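Long-range contacts in beta-N-acetylglucosaminidase-like protein Glycoside hydrolase family 20 (Flavobacterium johnsoniae, PDB 6YHH), which probably removes terminal N-acetylhexosamine units from chitin-derived oligosaccharides as a beta-N-acetylhexosaminidase of glycoside hydrolase family 20: residues N28-P37 / L68-N79; K194-A202 / S238-E246. All coordinates share one frame; numbering follows the deposited sequence. Where two conformers were deposited one is given.

In the fold
Contacts 1 and 2 lie in different domains, their centres about 52 Å apart, and share no strand or helix. Contact 1 (28-37 with 68-79) joins two parallel strands in the family 20 domain 2. It is partly buried: V31, I33, L76 and I78 meet helices, while N28, L68 and N69 are exposed. Contact 2 (194-202 with 238-246) is the more buried of the two. It packs two short helices of the catalytic TIM-barrel domain against each other. Contact 1 combines a backbone ladder and side-chain amides with an apolar face under the helices. Contact 2 fits alanine methyls and a leucine together, with a histidine–tyrosine bond and one lysine at its edge. Both lie away from the predicted proton donor E317.

Contact 1 of 2, residues N28-P37 / L68-N79; sequences NFKVNISGNP and LNEFPNAELQIN
V31, N32, I33 and S34 pair in parallel with L76, Q77, I78 and N79. The ladder of backbone bonds runs from L76 N to K30 O, N32 N to L76 O, I78 N to N32 O and S34 N to I78 O. On the other edge of strand 31-35, N69 N binds I33 O (2.9 Å).

The side-chain polar contacts centre on buried N32. Its CG lies anti to the backbone N (chi1 -170°), which carries the amide toward residues 69-72. OD1 accepts F71 N at 2.9 Å, with the donor above the carbonyl plane. ND2 gives a nearly straight bond to Q77 OE1 (2.9 Å), in its own amide plane and on a lone pair of that oxygen, although the two amide planes are turned 56° apart. Q77 NE2 in turn binds O of A74, the last residue of the type I turn from F71, and probably helps to hold that turn. At the far end, N28 ND2 meets E75 OE2 at 3.0 Å from above the carboxylate plane.

The strands belong to the mixed sheet of the family 20 domain 2, with helices 40-56 and 110-123 packed on the V31, I33, L76 and I78 face. Helix 40-56 lies between the paired strands in sequence, as in a beta-alpha-beta crossover.

Apolar contacts fill that face. V31 CG2 touches I78 CD1 (3.6 Å) and L76 CD2. The F29 ring brings CZ to L76 CB at 3.7 Å. At the strand edge, exposed L68 lays CD2 on I33 CG2 and P37 CG. K30 CD makes a CH-pi contact over a face of the F71 ring, 3.8 Å from its centroid.

Contact 2 of 2, residues K194-A202 / S238-E246; sequences KHPKLIELA and SAILTAYPE
A243 presents its methyl to helix 197-202, where CB sits 3.7 Å from L198 CD2 and also near K197 O. The two helices belong to the catalytic TIM-barrel domain of family 20. Helix 197-202 lies in the connection after barrel strand 177-184 and the short strand 187-188; helix 238-243 follows barrel strand 226-230. The short axes come within 8.3 Å and cross at 106°, so the surfaces meet over a small patch.

Small residues allow the close approach. The A202 methyl (CB) lies 3.2 Å from A239 O and also touches A239 CB. T242 CG2 fits against L201 O. L198 is the larger bump. Its CD2 enters the hollow bounded by I240 CA and A243 CB, while CG lies at the edge of the Y244 ring. W188 touches L198, A202 and I240, and closes this area from strand 187-188.

Y244 leaves the helix and reaches across with its ring. H195 CG lies anti to the carbonyl carbon (chi1 -72°), which lets ND1 meet the phenol. ND1 donates to Y244 OH at 2.6 Å, with the oxygen close to the imidazole plane. A water joins the same OH to K197 N. A phenylalanine in place of Y244 would probably leave H195 ND1 and this water without their shared oxygen.

K197 bends at chi3 and passes the Y244 ring obliquely, with CE 3.8 Å from CE1. Its NZ ends nearly in line with the C=O of A243, 3.0 Å from that oxygen.

Contact 1 of 2, residues N28-P37 / L68-N79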
ATOM      1  N   ASN A  28      10.046   0.082 -30.987  1.00 16.10           N
ATOM      2  CA  ASN A  28      10.163   1.361 -31.687  1.00 18.08           C
ATOM      3  C   ASN A  28       9.232   2.421 -31.138  1.00 15.91           C
ATOM      4  O   ASN A  28       9.339   3.596 -31.465  1.00 16.37           O
ATOM      5  CB  ASN A  28       9.852   1.195 -33.217  1.00 20.49           C
ATOM      6  CG  ASN A  28      10.274   2.423 -34.012  1.00 25.83           C
ATOM      7  OD1 ASN A  28      11.416   2.901 -33.829  1.00 30.78           O
ATOM      8  ND2 ASN A  28       9.356   2.995 -34.852  1.00 26.48           N
ATOM      9  N   PHE A  29       8.253   1.994 -30.319  1.00 15.67           N
ATOM     10  CA  PHE A  29       7.304   2.937 -29.775  1.00 13.47           C
ATOM     11  C   PHE A  29       7.868   4.101 -28.977  1.00 13.50           C
ATOM     12  O   PHE A  29       8.646   3.917 -28.002  1.00 15.51           O
ATOM     13  CB  PHE A  29       6.270   2.207 -28.950  1.00 12.90           C
ATOM     14  CG  PHE A  29       5.083   3.055 -28.524  1.00 12.43           C
ATOM     15  CD1 PHE A  29       4.024   3.270 -29.404  1.00 13.49           C
ATOM     16  CD2 PHE A  29       4.994   3.599 -27.263  1.00 13.13           C
ATOM     17  CE1 PHE A  29       2.944   4.026 -29.004  1.00 13.68           C
ATOM     18  CE2 PHE A  29       3.863   4.333 -26.865  1.00 13.28           C
ATOM     19  CZ  PHE A  29       2.870   4.576 -27.764  1.00 12.64           C
ATOM     20  N   LYS A  30       7.457   5.291 -29.393  1.00 12.58           N
ATOM     21  CA  LYS A  30       7.764   6.536 -28.754  1.00 14.66           C
ATOM     22  C   LYS A  30       6.596   7.509 -28.795  1.00 13.24           C
ATOM     23  O   LYS A  30       5.670   7.352 -29.624  1.00 16.03           O
ATOM     24  CB  LYS A  30       9.020   7.195 -29.456  1.00 15.44           C
ATOM     25  CG  LYS A  30      10.310   6.421 -29.324  1.00 17.34           C
ATOM     26  CD  LYS A  30      11.510   7.138 -29.967  1.00 21.83           C
ATOM     27  CE  LYS A  30      11.667   6.741 -31.453  1.00 27.06           C
ATOM     28  NZ  LYS A  30      11.745   5.297 -31.942  1.00 27.00           N
ATOM     29  N   VAL A  31       6.665   8.515 -27.929  1.00 14.23           N
ATOM     30  CA  VAL A  31       5.684   9.560 -27.775  1.00 15.62           C
ATOM     31  C   VAL A  31       6.281  10.939 -27.975  1.00 15.93           C
ATOM     32  O   VAL A  31       7.399  11.250 -27.568  1.00 16.27           O
ATOM     33  CB  VAL A  31       4.919   9.461 -26.420  1.00 16.54           C
ATOM     34  CG1 VAL A  31       5.841   9.729 -25.252  1.00 18.68           C
ATOM     35  CG2 VAL A  31       3.726  10.390 -26.377  1.00 17.12           C
ATOM     36  N   ASN A  32       5.474  11.801 -28.580  1.00 14.86           N
ATOM     37  CA  ASN A  32       5.820  13.194 -28.860  1.00 15.61           C
ATOM     38  C   ASN A  32       4.633  14.061 -28.549  1.00 14.70           C
ATOM     39  O   ASN A  32       3.496  13.614 -28.816  1.00 15.94           O
ATOM     40  CB  ASN A  32       6.134  13.339 -30.357  1.00 16.87           C
ATOM     41  CG  ASN A  32       6.740  14.686 -30.677  1.00 19.03           C
ATOM     42  OD1 ASN A  32       7.768  15.069 -30.105  1.00 18.25           O
ATOM     43  ND2 ASN A  32       6.054  15.452 -31.583  1.00 20.35           N
ATOM     44  N   ILE A  33       4.911  15.243 -28.035  1.00 14.29           N
ATOM     45  CA  ILE A  33       3.914  16.176 -27.620  1.00 14.89           C
ATOM     46  C   ILE A  33       4.142  17.504 -28.358  1.00 16.75           C
ATOM     47  O   ILE A  33       5.279  18.002 -28.401  1.00 14.81           O
ATOM     48  CB  ILE A  33       3.949  16.478 -26.110  1.00 15.80           C
ATOM     49  CG1 ILE A  33       3.948  15.182 -25.276  1.00 14.56           C
ATOM     50  CG2 ILE A  33       2.784  17.362 -25.724  1.00 14.93           C
ATOM     51  CD1 ILE A  33       4.282  15.495 -23.846  1.00 14.91           C
ATOM     52  N   SER A  34       3.053  18.089 -28.834  0.50 15.28           N
ATOM     53  CA  SER A  34       3.108  19.336 -29.594  0.50 15.01           C
ATOM     54  C   SER A  34       2.008  20.290 -29.219  0.50 15.13           C
ATOM     55  O   SER A  34       1.070  19.975 -28.458  0.50 14.01           O
ATOM     56  CB  SER A  34       3.060  19.050 -31.090  0.50 14.89           C
ATOM     57  OG  SER A  34       1.798  18.536 -31.462  0.50 13.42           O
ATOM     58  N   GLY A  35       2.179  21.529 -29.673  1.00 14.39           N
ATOM     59  CA  GLY A  35       1.196  22.519 -29.394  1.00 14.39           C
ATOM     60  C   GLY A  35       1.538  23.377 -28.217  1.00 15.14           C
ATOM     61  O   GLY A  35       2.703  23.830 -28.012  1.00 15.07           O
ATOM     62  N   ASN A  36       0.528  23.680 -27.428  1.00 14.02           N
ATOM     63  CA  ASN A  36       0.717  24.588 -26.281  1.00 15.17           C
ATOM     64  C   ASN A  36      -0.067  24.054 -25.070  1.00 14.56           C
ATOM     65  O   ASN A  36      -0.900  24.714 -24.523  1.00 14.24           O
ATOM     66  CB  ASN A  36       0.321  26.039 -26.577  1.00 18.25           C
ATOM     67  CG  ASN A  36       0.613  26.984 -25.439  1.00 19.61           C
ATOM     68  OD1 ASN A  36       1.548  26.809 -24.700  1.00 21.29           O
ATOM     69  ND2 ASN A  36      -0.246  27.982 -25.262  1.00 22.10           N
ATOM     70  N   PRO A  37       0.295  22.842 -24.657  1.00 14.10           N
ATOM     71  CA  PRO A  37      -0.295  22.337 -23.359  1.00 13.97           C
ATOM     72  C   PRO A  37       0.260  22.997 -22.107  1.00 13.76           C
ATOM     73  O   PRO A  37       1.383  23.566 -22.111  1.00 14.74           O
ATOM     74  CB  PRO A  37       0.197  20.903 -23.332  1.00 13.13           C
ATOM     75  CG  PRO A  37       1.523  20.958 -24.042  1.00 14.32           C
ATOM     76  CD  PRO A  37       1.318  21.938 -25.200  1.00 13.49           C
ATOM     77  N   LEU A  68       8.323  19.645 -25.198  1.00 17.74           N
ATOM     78  CA  LEU A  68       7.684  19.486 -26.470  1.00 17.88           C
ATOM     79  C   LEU A  68       8.660  19.042 -27.536  1.00 17.81           C
ATOM     80  O   LEU A  68       9.848  19.400 -27.513  1.00 19.89           O
ATOM     81  CB  LEU A  68       7.002  20.795 -26.897  1.00 18.30           C
ATOM     82  CG  LEU A  68       6.015  21.434 -25.928  1.00 17.96           C
ATOM     83  CD1 LEU A  68       5.595  22.848 -26.375  1.00 21.09           C
ATOM     84  CD2 LEU A  68       4.791  20.585 -25.714  1.00 16.67           C
ATOM     85  N   ASN A  69       8.114  18.347 -28.481  1.00 16.18           N
ATOM     86  CA  ASN A  69       8.778  17.938 -29.692  1.00 18.57           C
ATOM     87  C   ASN A  69      10.070  17.212 -29.489  1.00 17.39           C
ATOM     88  O   ASN A  69      11.057  17.353 -30.199  1.00 17.36           O
ATOM     89  CB  ASN A  69       8.900  19.127 -30.644  1.00 20.93           C
ATOM     90  CG  ASN A  69       7.533  19.490 -31.245  1.00 21.06           C
ATOM     91  OD1 ASN A  69       6.857  18.680 -32.004  1.00 26.94           O
ATOM     92  ND2 ASN A  69       7.095  20.591 -30.868  1.00 20.14           N
ATOM     93  N   GLU A  70      10.034  16.296 -28.563  1.00 17.80           N
ATOM     94  CA  GLU A  70      11.171  15.465 -28.305  1.00 18.14           C
ATOM     95  C   GLU A  70      11.445  14.490 -29.397  1.00 20.39           C
ATOM     96  O   GLU A  70      12.630  14.162 -29.572  1.00 20.04           O
ATOM     97  CB  GLU A  70      11.034  14.682 -26.961  1.00 16.17           C
ATOM     98  CG  GLU A  70      11.064  15.531 -25.758  1.00 16.15           C
ATOM     99  CD  GLU A  70      10.791  14.799 -24.431  1.00 16.10           C
ATOM    100  OE1 GLU A  70      10.302  13.645 -24.471  1.00 18.07           O
ATOM    101  OE2 GLU A  70      11.106  15.412 -23.365  1.00 15.05           O
ATOM    102  N   PHE A  71      10.418  14.008 -30.106  1.00 20.06           N
ATOM    103  CA  PHE A  71      10.527  12.994 -31.186  1.00 19.04           C
ATOM    104  C   PHE A  71       9.478  13.238 -32.265  1.00 24.06           C
ATOM    105  O   PHE A  71       8.376  12.685 -32.246  1.00 19.39           O
ATOM    106  CB  PHE A  71      10.342  11.557 -30.671  1.00 22.21           C
ATOM    107  CG  PHE A  71      11.484  11.066 -29.896  1.00 23.94           C
ATOM    108  CD1 PHE A  71      12.655  10.606 -30.562  1.00 23.21           C
ATOM    109  CD2 PHE A  71      11.466  11.138 -28.508  1.00 23.77           C
ATOM    110  CE1 PHE A  71      13.764  10.195 -29.824  1.00 28.02           C
ATOM    111  CE2 PHE A  71      12.593  10.714 -27.743  1.00 27.37           C
ATOM    112  CZ  PHE A  71      13.739  10.230 -28.420  1.00 27.03           C
ATOM    113  N   PRO A  72       9.796  14.103 -33.241  1.00 26.79           N
ATOM    114  CA  PRO A  72       8.683  14.542 -34.073  1.00 28.44           C
ATOM    115  C   PRO A  72       8.085  13.475 -34.975  1.00 24.64           C
ATOM    116  O   PRO A  72       6.947  13.649 -35.441  1.00 26.20           O
ATOM    117  CB  PRO A  72       9.309  15.756 -34.822  1.00 32.13           C
ATOM    118  CG  PRO A  72      10.141  16.365 -33.707  1.00 31.10           C
ATOM    119  CD  PRO A  72      10.873  15.129 -33.206  1.00 30.39           C
ATOM    120  N   ASN A  73       8.798  12.395 -35.213  1.00 23.29           N
ATOM    121  CA  ASN A  73       8.217  11.260 -35.962  1.00 25.50           C
ATOM    122  C   ASN A  73       7.756  10.113 -35.096  1.00 21.66           C
ATOM    123  O   ASN A  73       7.605   9.016 -35.582  1.00 20.86           O
ATOM    124  CB  ASN A  73       9.240  10.673 -36.906  1.00 28.92           C
ATOM    125  CG  ASN A  73       9.738  11.693 -37.874  1.00 31.45           C
ATOM    126  OD1 ASN A  73       8.943  12.445 -38.465  1.00 32.74           O
ATOM    127  ND2 ASN A  73      11.044  11.791 -37.990  1.00 34.80           N
ATOM    128  N   ALA A  74       7.577  10.364 -33.792  1.00 17.76           N
ATOM    129  CA  ALA A  74       7.086   9.328 -32.894  1.00 16.10           C
ATOM    130  C   ALA A  74       5.787   8.677 -33.343  1.00 14.69           C
ATOM    131  O   ALA A  74       4.895   9.349 -33.927  1.00 15.00           O
ATOM    132  CB  ALA A  74       6.881   9.949 -31.519  1.00 16.86           C
ATOM    133  N   GLU A  75       5.610   7.402 -33.015  1.00 14.51           N
ATOM    134  CA  GLU A  75       4.382   6.662 -33.343  1.00 13.66           C
ATOM    135  C   GLU A  75       3.148   7.212 -32.656  1.00 15.08           C
ATOM    136  O   GLU A  75       2.063   7.050 -33.177  1.00 15.38           O
ATOM    137  CB  GLU A  75       4.542   5.169 -33.119  1.00 14.85           C
ATOM    138  CG  GLU A  75       5.398   4.496 -34.170  1.00 15.26           C
ATOM    139  CD  GLU A  75       5.859   3.107 -33.775  1.00 18.93           C
ATOM    140  OE1 GLU A  75       5.661   2.688 -32.563  1.00 16.35           O
ATOM    141  OE2 GLU A  75       6.421   2.418 -34.681  1.00 19.33           O
ATOM    142  N   LEU A  76       3.318   7.786 -31.475  1.00 13.24           N
ATOM    143  CA  LEU A  76       2.211   8.450 -30.744  1.00 12.12           C
ATOM    144  C   LEU A  76       2.455   9.918 -30.673  1.00 12.76           C
ATOM    145  O   LEU A  76       3.442  10.403 -30.070  1.00 12.94           O
ATOM    146  CB  LEU A  76       1.996   7.856 -29.296  1.00 12.43           C
ATOM    147  CG  LEU A  76       0.918   8.602 -28.472  1.00 12.10           C
ATOM    148  CD1 LEU A  76      -0.506   8.525 -29.007  1.00 14.07           C
ATOM    149  CD2 LEU A  76       0.968   8.033 -27.068  1.00 13.28           C
ATOM    150  N   GLN A  77       1.550  10.675 -31.293  1.00 13.46           N
ATOM    151  CA  GLN A  77       1.578  12.167 -31.305  1.00 13.92           C
ATOM    152  C   GLN A  77       0.426  12.684 -30.522  1.00 13.89           C
ATOM    153  O   GLN A  77      -0.701  12.215 -30.728  1.00 15.61           O
ATOM    154  CB  GLN A  77       1.391  12.688 -32.737  1.00 16.32           C
ATOM    155  CG  GLN A  77       2.506  12.298 -33.647  1.00 19.54           C
ATOM    156  CD  GLN A  77       3.783  13.055 -33.320  1.00 18.62           C
ATOM    157  OE1 GLN A  77       3.756  14.231 -32.872  1.00 17.65           O
ATOM    158  NE2 GLN A  77       4.944  12.359 -33.525  1.00 23.27           N
ATOM    159  N   ILE A  78       0.727  13.608 -29.629  1.00 14.13           N
ATOM    160  CA  ILE A  78      -0.209  14.228 -28.778  1.00 14.61           C
ATOM    161  C   ILE A  78      -0.122  15.740 -29.025  1.00 15.42           C
ATOM    162  O   ILE A  78       0.878  16.361 -28.714  1.00 17.03           O
ATOM    163  CB  ILE A  78       0.103  13.932 -27.305  1.00 14.73           C
ATOM    164  CG1 ILE A  78       0.202  12.416 -27.037  1.00 17.67           C
ATOM    165  CG2 ILE A  78      -0.909  14.603 -26.428  1.00 15.08           C
ATOM    166  CD1 ILE A  78       0.727  12.162 -25.663  1.00 17.85           C
ATOM    167  N   ASN A  79      -1.228  16.298 -29.537  1.00 15.65           N
ATOM    168  CA  ASN A  79      -1.299  17.731 -29.892  1.00 17.10           C
ATOM    169  C   ASN A  79      -2.358  18.383 -28.991  1.00 15.71           C
ATOM    170  O   ASN A  79      -3.510  17.909 -28.949  1.00 15.81           O
ATOM    171  CB  ASN A  79      -1.752  17.936 -31.314  1.00 20.21           C
ATOM    172  CG  ASN A  79      -0.940  17.169 -32.339  1.00 28.50           C
ATOM    173  OD1 ASN A  79      -1.478  16.354 -33.136  1.00 37.14           O
ATOM    174  ND2 ASN A  79       0.359  17.421 -32.350  1.00 30.14           N
TER
HETATM  175  O   HOH W   1       8.149   5.872 -32.540  1.00 13.83           O
HETATM  176  O   HOH W   2       7.911  13.154 -25.770  1.00 18.40           O
HETATM  177  O   HOH W   3       7.575  15.680 -26.886  1.00 13.09           O
HETATM  178  O   HOH W   4       4.712  22.095 -31.170  1.00 22.02           O

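Contact 2 of 2, residues K194-A202 / S238-E246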
ATOM      1  N   LYS A 194      -2.277  28.411  13.619  1.00 20.14           N
ATOM      2  CA  LYS A 194      -2.877  29.503  14.355  1.00 25.39           C
ATOM      3  C   LYS A 194      -4.019  29.123  15.267  1.00 19.21           C
ATOM      4  O   LYS A 194      -4.434  29.932  16.073  1.00 17.39           O
ATOM      5  CB  LYS A 194      -3.454  30.532  13.423  1.00 24.73           C
ATOM      6  N   HIS A 195      -4.569  27.892  15.105  1.00 16.77           N
ATOM      7  CA  HIS A 195      -5.567  27.351  16.000  1.00 15.45           C
ATOM      8  C   HIS A 195      -5.130  25.977  16.420  1.00 12.85           C
ATOM      9  O   HIS A 195      -5.822  24.935  16.167  1.00 12.60           O
ATOM     10  CB  HIS A 195      -6.940  27.356  15.338  1.00 17.80           C
ATOM     11  CG  HIS A 195      -7.481  28.744  15.225  1.00 24.73           C
ATOM     12  ND1 HIS A 195      -8.153  29.355  16.266  1.00 30.92           N
ATOM     13  CD2 HIS A 195      -7.267  29.702  14.295  1.00 31.03           C
ATOM     14  CE1 HIS A 195      -8.457  30.592  15.922  1.00 33.42           C
ATOM     15  NE2 HIS A 195      -7.910  30.831  14.743  1.00 27.73           N
ATOM     16  N   PRO A 196      -3.990  25.883  17.112  1.00 13.00           N
ATOM     17  CA  PRO A 196      -3.395  24.572  17.382  1.00 12.12           C
ATOM     18  C   PRO A 196      -4.181  23.623  18.220  1.00 11.86           C
ATOM     19  O   PRO A 196      -3.965  22.402  18.122  1.00 12.00           O
ATOM     20  CB  PRO A 196      -2.062  24.923  18.059  1.00 12.42           C
ATOM     21  CG  PRO A 196      -2.401  26.181  18.748  1.00 13.17           C
ATOM     22  CD  PRO A 196      -3.130  26.980  17.686  1.00 13.11           C
ATOM     23  N   LYS A 197      -5.131  24.106  19.006  1.00 11.23           N
ATOM     24  CA  LYS A 197      -5.938  23.252  19.808  1.00 11.33           C
ATOM     25  C   LYS A 197      -6.735  22.248  18.949  1.00 10.60           C
ATOM     26  O   LYS A 197      -7.090  21.171  19.422  1.00 10.56           O
ATOM     27  CB  LYS A 197      -6.885  24.002  20.675  1.00 13.66           C
ATOM     28  CG  LYS A 197      -6.173  24.681  21.875  1.00 14.91           C
ATOM     29  CD  LYS A 197      -7.170  25.241  22.905  1.00 16.45           C
ATOM     30  CE  LYS A 197      -7.997  26.442  22.474  1.00 17.83           C
ATOM     31  NZ  LYS A 197      -9.188  26.721  23.333  1.00 20.15           N
ATOM     32  N   LEU A 198      -7.028  22.633  17.728  1.00 10.19           N
ATOM     33  CA  LEU A 198      -7.778  21.672  16.848  1.00 10.39           C
ATOM     34  C   LEU A 198      -6.947  20.416  16.545  1.00 12.06           C
ATOM     35  O   LEU A 198      -7.512  19.309  16.463  1.00 12.64           O
ATOM     36  CB  LEU A 198      -8.214  22.367  15.584  1.00 10.50           C
ATOM     37  CG  LEU A 198      -9.408  23.315  15.748  1.00  9.75           C
ATOM     38  CD1 LEU A 198      -9.468  24.296  14.614  1.00  9.72           C
ATOM     39  CD2 LEU A 198     -10.755  22.577  15.947  1.00 10.58           C
ATOM     40  N   ILE A 199      -5.650  20.584  16.445  1.00 11.33           N
ATOM     41  CA  ILE A 199      -4.737  19.426  16.265  1.00 13.15           C
ATOM     42  C   ILE A 199      -4.505  18.719  17.604  1.00 12.91           C
ATOM     43  O   ILE A 199      -4.523  17.491  17.730  1.00 12.58           O
ATOM     44  CB  ILE A 199      -3.433  19.847  15.553  1.00 15.27           C
ATOM     45  CG1 ILE A 199      -3.770  20.300  14.149  1.00 16.93           C
ATOM     46  CG2 ILE A 199      -2.428  18.686  15.587  1.00 16.56           C
ATOM     47  CD1 ILE A 199      -4.516  19.229  13.322  1.00 16.68           C
ATOM     48  N   GLU A 200      -4.173  19.514  18.646  1.00 11.75           N
ATOM     49  CA  GLU A 200      -3.859  18.946  19.912  1.00 12.27           C
ATOM     50  C   GLU A 200      -4.969  18.120  20.511  1.00 11.36           C
ATOM     51  O   GLU A 200      -4.725  16.987  21.039  1.00 13.41           O
ATOM     52  CB  GLU A 200      -3.520  20.093  20.895  1.00 13.47           C
ATOM     53  CG  GLU A 200      -3.017  19.628  22.245  1.00 16.38           C
ATOM     54  CD  GLU A 200      -3.118  20.713  23.359  1.00 19.76           C
ATOM     55  OE1 GLU A 200      -3.594  21.876  23.185  1.00 20.39           O
ATOM     56  OE2 GLU A 200      -2.707  20.340  24.485  1.00 23.04           O
ATOM     57  N   LEU A 201      -6.175  18.652  20.446  1.00 11.05           N
ATOM     58  CA  LEU A 201      -7.316  18.145  21.195  1.00 12.07           C
ATOM     59  C   LEU A 201      -8.358  17.423  20.334  1.00 12.07           C
ATOM     60  O   LEU A 201      -9.190  16.733  20.884  1.00 13.51           O
ATOM     61  CB  LEU A 201      -8.014  19.280  21.939  1.00 12.81           C
ATOM     62  CG  LEU A 201      -7.144  20.008  22.990  1.00 12.79           C
ATOM     63  CD1 LEU A 201      -7.961  21.094  23.616  1.00 14.51           C
ATOM     64  CD2 LEU A 201      -6.576  19.034  24.023  1.00 15.97           C
ATOM     65  N   ALA A 202      -8.345  17.649  19.028  1.00 10.59           N
ATOM     66  CA  ALA A 202      -9.467  17.179  18.178  1.00 10.74           C
ATOM     67  C   ALA A 202      -9.009  16.282  17.025  1.00 10.09           C
ATOM     68  O   ALA A 202      -9.791  16.123  16.051  1.00  9.96           O
ATOM     69  CB  ALA A 202     -10.278  18.383  17.657  1.00 11.53           C
ATOM     70  N   SER A 238     -18.681  17.940  17.059  1.00  9.36           N
ATOM     71  CA  SER A 238     -18.065  17.379  18.299  1.00 10.13           C
ATOM     72  C   SER A 238     -16.590  17.708  18.469  1.00 11.54           C
ATOM     73  O   SER A 238     -16.128  18.003  19.571  1.00 12.17           O
ATOM     74  CB  SER A 238     -18.305  15.870  18.470  1.00  9.17           C
ATOM     75  OG  SER A 238     -19.658  15.546  18.318  1.00 10.85           O
ATOM     76  N   ALA A 239     -15.824  17.526  17.395  1.00 10.22           N
ATOM     77  CA  ALA A 239     -14.417  17.694  17.414  1.00 11.28           C
ATOM     78  C   ALA A 239     -14.046  19.143  17.474  1.00 11.19           C
ATOM     79  O   ALA A 239     -13.242  19.518  18.345  1.00 11.33           O
ATOM     80  CB  ALA A 239     -13.813  17.080  16.188  1.00 11.29           C
ATOM     81  N   ILE A 240     -14.700  19.993  16.675  1.00 10.10           N
ATOM     82  CA  ILE A 240     -14.437  21.435  16.761  1.00 10.06           C
ATOM     83  C   ILE A 240     -14.637  21.952  18.192  1.00 10.08           C
ATOM     84  O   ILE A 240     -13.820  22.752  18.759  1.00 10.14           O
ATOM     85  CB  ILE A 240     -15.305  22.204  15.770  1.00 11.15           C
ATOM     86  CG1 ILE A 240     -14.891  21.883  14.328  1.00 11.62           C
ATOM     87  CG2 ILE A 240     -15.166  23.712  16.019  1.00 12.13           C
ATOM     88  CD1 ILE A 240     -15.809  22.510  13.337  1.00 12.58           C
ATOM     89  N   LEU A 241     -15.715  21.504  18.790  1.00 10.85           N
ATOM     90  CA  LEU A 241     -16.119  22.010  20.115  1.00 11.07           C
ATOM     91  C   LEU A 241     -15.332  21.350  21.259  1.00 11.68           C
ATOM     92  O   LEU A 241     -15.388  21.787  22.372  1.00 11.23           O
ATOM     93  CB  LEU A 241     -17.614  21.781  20.307  1.00 11.51           C
ATOM     94  CG  LEU A 241     -18.481  22.649  19.385  1.00 11.37           C
ATOM     95  CD1 LEU A 241     -19.951  22.243  19.449  1.00 11.70           C
ATOM     96  CD2 LEU A 241     -18.371  24.114  19.814  1.00 12.37           C
ATOM     97  N   THR A 242     -14.650  20.221  21.003  1.00 12.29           N
ATOM     98  CA  THR A 242     -13.656  19.717  21.950  1.00 11.91           C
ATOM     99  C   THR A 242     -12.492  20.733  22.105  1.00 13.04           C
ATOM    100  O   THR A 242     -12.013  20.961  23.216  1.00 14.67           O
ATOM    101  CB  THR A 242     -13.142  18.324  21.482  1.00 12.72           C
ATOM    102  OG1 THR A 242     -14.230  17.435  21.421  1.00 11.79           O
ATOM    103  CG2 THR A 242     -12.067  17.792  22.411  1.00 14.33           C
ATOM    104  N   ALA A 243     -12.051  21.325  21.000  1.00 11.85           N
ATOM    105  CA  ALA A 243     -11.031  22.357  21.014  1.00 12.01           C
ATOM    106  C   ALA A 243     -11.564  23.745  21.486  1.00 12.31           C
ATOM    107  O   ALA A 243     -10.872  24.448  22.263  1.00 14.72           O
ATOM    108  CB  ALA A 243     -10.438  22.538  19.627  1.00 12.47           C
ATOM    109  N   TYR A 244     -12.762  24.114  21.043  1.00 12.05           N
ATOM    110  CA  TYR A 244     -13.377  25.446  21.302  1.00 12.10           C
ATOM    111  C   TYR A 244     -14.772  25.289  21.921  1.00 11.33           C
ATOM    112  O   TYR A 244     -15.767  25.621  21.305  1.00 13.32           O
ATOM    113  CB  TYR A 244     -13.424  26.275  20.007  1.00 12.33           C
ATOM    114  CG  TYR A 244     -12.030  26.731  19.558  1.00 14.24           C
ATOM    115  CD1 TYR A 244     -11.389  27.761  20.254  1.00 15.32           C
ATOM    116  CD2 TYR A 244     -11.345  26.137  18.553  1.00 13.08           C
ATOM    117  CE1 TYR A 244     -10.138  28.195  19.892  1.00 17.50           C
ATOM    118  CE2 TYR A 244     -10.070  26.541  18.217  1.00 15.11           C
ATOM    119  CZ  TYR A 244      -9.486  27.603  18.853  1.00 15.75           C
ATOM    120  OH  TYR A 244      -8.193  28.042  18.539  1.00 17.81           O
ATOM    121  N   PRO A 245     -14.871  24.766  23.149  1.00 12.39           N
ATOM    122  CA  PRO A 245     -16.215  24.541  23.766  1.00 12.11           C
ATOM    123  C   PRO A 245     -17.014  25.802  23.928  1.00 14.74           C
ATOM    124  O   PRO A 245     -18.244  25.760  23.984  1.00 13.75           O
ATOM    125  CB  PRO A 245     -15.924  23.935  25.138  1.00 14.34           C
ATOM    126  CG  PRO A 245     -14.451  24.234  25.427  1.00 14.62           C
ATOM    127  CD  PRO A 245     -13.760  24.346  24.064  1.00 14.23           C
ATOM    128  N   GLU A 246     -16.311  26.942  23.929  1.00 13.42           N
ATOM    129  CA  GLU A 246     -17.005  28.210  24.196  1.00 15.48           C
ATOM    130  C   GLU A 246     -17.895  28.696  23.050  1.00 15.31           C
ATOM    131  O   GLU A 246     -18.768  29.520  23.274  1.00 15.61           O
ATOM    132  CB  GLU A 246     -15.975  29.283  24.614  1.00 16.79           C
ATOM    133  CG  GLU A 246     -15.056  29.723  23.495  1.00 19.58           C
ATOM    134  CD  GLU A 246     -13.739  28.932  23.387  1.00 20.70           C
ATOM    135  OE1 GLU A 246     -12.783  29.574  22.880  1.00 24.28           O
ATOM    136  OE2 GLU A 246     -13.679  27.735  23.793  1.00 20.08           O
TER
HETATM  137  O   HOH W   5      -5.959  26.910  19.379  1.00 14.10           O
HETATM  138  O   HOH W   6     -10.177  29.219  23.309  1.00 26.17           O